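Local coordinates for protein 3-hydroxyacyl-thioester dehydratase X (Mycobacterium tuberculosis, PDB 4OOB) that hydrates trans-2-enoyl-CoA and dehydrates (3R)-3-hydroxyacyl-CoA thioesters of broad chain length, with a preference for C8 to C12 substrates, at residues F186-A191 with P221-A226. Residues are numbered along the deposited sequence; the frame is centred on the assembly and turned at random.
Sequences FPTVIA and PVLLPA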
# COMPACT_ATOMS: atom_id res chain seq x y z
N PHE A 186 1.54 -14.46 -12.64
CA PHE A 186 0.43 -14.66 -11.74
C PHE A 186 -0.69 -15.38 -12.42
O PHE A 186 -1.05 -14.99 -13.51
CB PHE A 186 -0.12 -13.32 -11.28
CG PHE A 186 0.88 -12.53 -10.48
CD1 PHE A 186 1.23 -12.96 -9.21
CD2 PHE A 186 1.50 -11.41 -11.01
CE1 PHE A 186 2.15 -12.24 -8.47
CE2 PHE A 186 2.40 -10.70 -10.28
CZ PHE A 186 2.74 -11.11 -9.01
N PRO A 187 -1.31 -16.36 -11.74
CA PRO A 187 -2.35 -17.14 -12.43
C PRO A 187 -3.68 -16.47 -12.55
O PRO A 187 -4.50 -16.93 -13.32
CB PRO A 187 -2.46 -18.40 -11.56
CG PRO A 187 -2.03 -17.95 -10.19
CD PRO A 187 -0.93 -16.94 -10.44
N THR A 188 -3.96 -15.43 -11.77
CA THR A 188 -5.13 -14.58 -11.99
C THR A 188 -4.70 -13.17 -11.66
O THR A 188 -3.56 -12.94 -11.21
CB THR A 188 -6.32 -14.96 -11.06
OG1 THR A 188 -6.06 -14.53 -9.70
CG2 THR A 188 -6.53 -16.38 -11.02
N VAL A 189 -5.63 -12.24 -11.82
CA VAL A 189 -5.44 -10.85 -11.38
C VAL A 189 -5.26 -10.82 -9.87
O VAL A 189 -5.73 -11.72 -9.20
CB VAL A 189 -6.65 -10.01 -11.78
CG1 VAL A 189 -6.61 -9.81 -13.29
CG2 VAL A 189 -7.97 -10.72 -11.40
N ILE A 190 -4.52 -9.85 -9.33
CA ILE A 190 -4.22 -9.83 -7.90
C ILE A 190 -4.58 -8.47 -7.32
O ILE A 190 -4.58 -7.52 -8.04
CB ILE A 190 -2.73 -10.19 -7.61
CG1 ILE A 190 -1.85 -9.06 -8.06
CG2 ILE A 190 -2.37 -11.53 -8.24
CD1 ILE A 190 -0.35 -9.25 -8.00
N ALA A 191 -4.92 -8.41 -6.02
CA ALA A 191 -5.19 -7.15 -5.34
C ALA A 191 -3.93 -6.34 -5.25
O ALA A 191 -2.87 -6.89 -5.06
CB ALA A 191 -5.73 -7.38 -3.94
N PRO A 221 0.71 -13.13 -2.70
CA PRO A 221 -0.16 -12.28 -3.48
C PRO A 221 -1.62 -12.63 -3.23
O PRO A 221 -1.93 -13.75 -2.88
CB PRO A 221 0.26 -12.56 -4.92
CG PRO A 221 0.87 -13.94 -4.88
CD PRO A 221 1.60 -13.93 -3.57
N VAL A 222 -2.49 -11.66 -3.30
CA VAL A 222 -3.86 -11.88 -2.97
C VAL A 222 -4.55 -12.14 -4.28
O VAL A 222 -4.86 -11.17 -5.04
CB VAL A 222 -4.41 -10.66 -2.24
CG1 VAL A 222 -5.93 -10.72 -2.09
CG2 VAL A 222 -3.71 -10.55 -0.86
N LEU A 223 -4.68 -13.45 -4.60
CA LEU A 223 -5.29 -13.87 -5.87
C LEU A 223 -6.75 -13.71 -5.76
O LEU A 223 -7.30 -14.03 -4.74
CB LEU A 223 -5.02 -15.32 -6.19
CG LEU A 223 -3.56 -15.73 -6.35
CD1 LEU A 223 -3.58 -17.26 -6.59
CD2 LEU A 223 -2.89 -14.96 -7.47
N LEU A 224 -7.39 -13.17 -6.80
CA LEU A 224 -8.81 -12.77 -6.70
C LEU A 224 -9.67 -13.81 -7.47
O LEU A 224 -9.18 -14.40 -8.42
CB LEU A 224 -9.02 -11.36 -7.27
CG LEU A 224 -8.09 -10.21 -6.82
CD1 LEU A 224 -8.41 -8.95 -7.60
CD2 LEU A 224 -8.27 -9.92 -5.33
N PRO A 225 -10.92 -14.04 -7.02
CA PRO A 225 -11.52 -13.55 -5.76
C PRO A 225 -10.82 -14.14 -4.52
O PRO A 225 -10.36 -15.27 -4.55
CB PRO A 225 -12.96 -14.09 -5.82
CG PRO A 225 -12.88 -15.29 -6.76
CD PRO A 225 -11.89 -14.84 -7.80
N ALA A 226 -10.72 -13.37 -3.46
CA ALA A 226 -10.03 -13.80 -2.26
C ALA A 226 -10.97 -13.71 -1.07
O ALA A 226 -11.68 -12.70 -0.87
CB ALA A 226 -8.83 -12.91 -2.01
O HOH W 1 -1.39 -9.13 -4.06
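A191 and I190 lie against V222, L223 and L224 where two loops of the MaoC-like hotdog fold run antiparallel for the length of a single beta bridge. Segment 186-191 leads into helix 193-199; the loop holding segment 221-226 links strands 212-218 and 226-234. Two backbone bonds flank the I190-L223 pair: A191 N gives its hydrogen to V222 O at 2.9 Å, nearly straight and in the carbonyl plane, while L224 N makes a longer bond of 3.3 Å to V189 O. A water continues the pairing, donating to A191 O and accepting from V222 N.

The tight part is the buried side holding A191, V222 and L224. A lone methyl fits between two branched side chains, A191 CB lying 3.8 Å from V222 CG1 and 3.9 Å from L224 CD2. L224 suits this place because it branches: CD1 packs on I190 C and V189 CG2 while CD2 meets that methyl, and the same leucine also packs on I161 of helix 158-167. I190 CG2 turns instead to L223 CD2, 3.6 Å away, and I190 CD1 rests over the centre of the F186 ring.

Toward solvent the fit is looser. Partly exposed L223 points its CB away from segment 186-191, yet is long enough for CD1 and CD2 to fold back to P187 and I190. Exposed P187 and P221, rigid rings suited to loop corners, meet their neighbours through ring carbons: P187 CG is 4.0 Å from L223 CD1, and P221 CB approaches F186 CE1 obliquely. T188, whose OG1 lies between its own N and carbonyl carbon (chi1 73°), gives V189 O a second donor, T188 OG1 standing 2.9 Å from that oxygen.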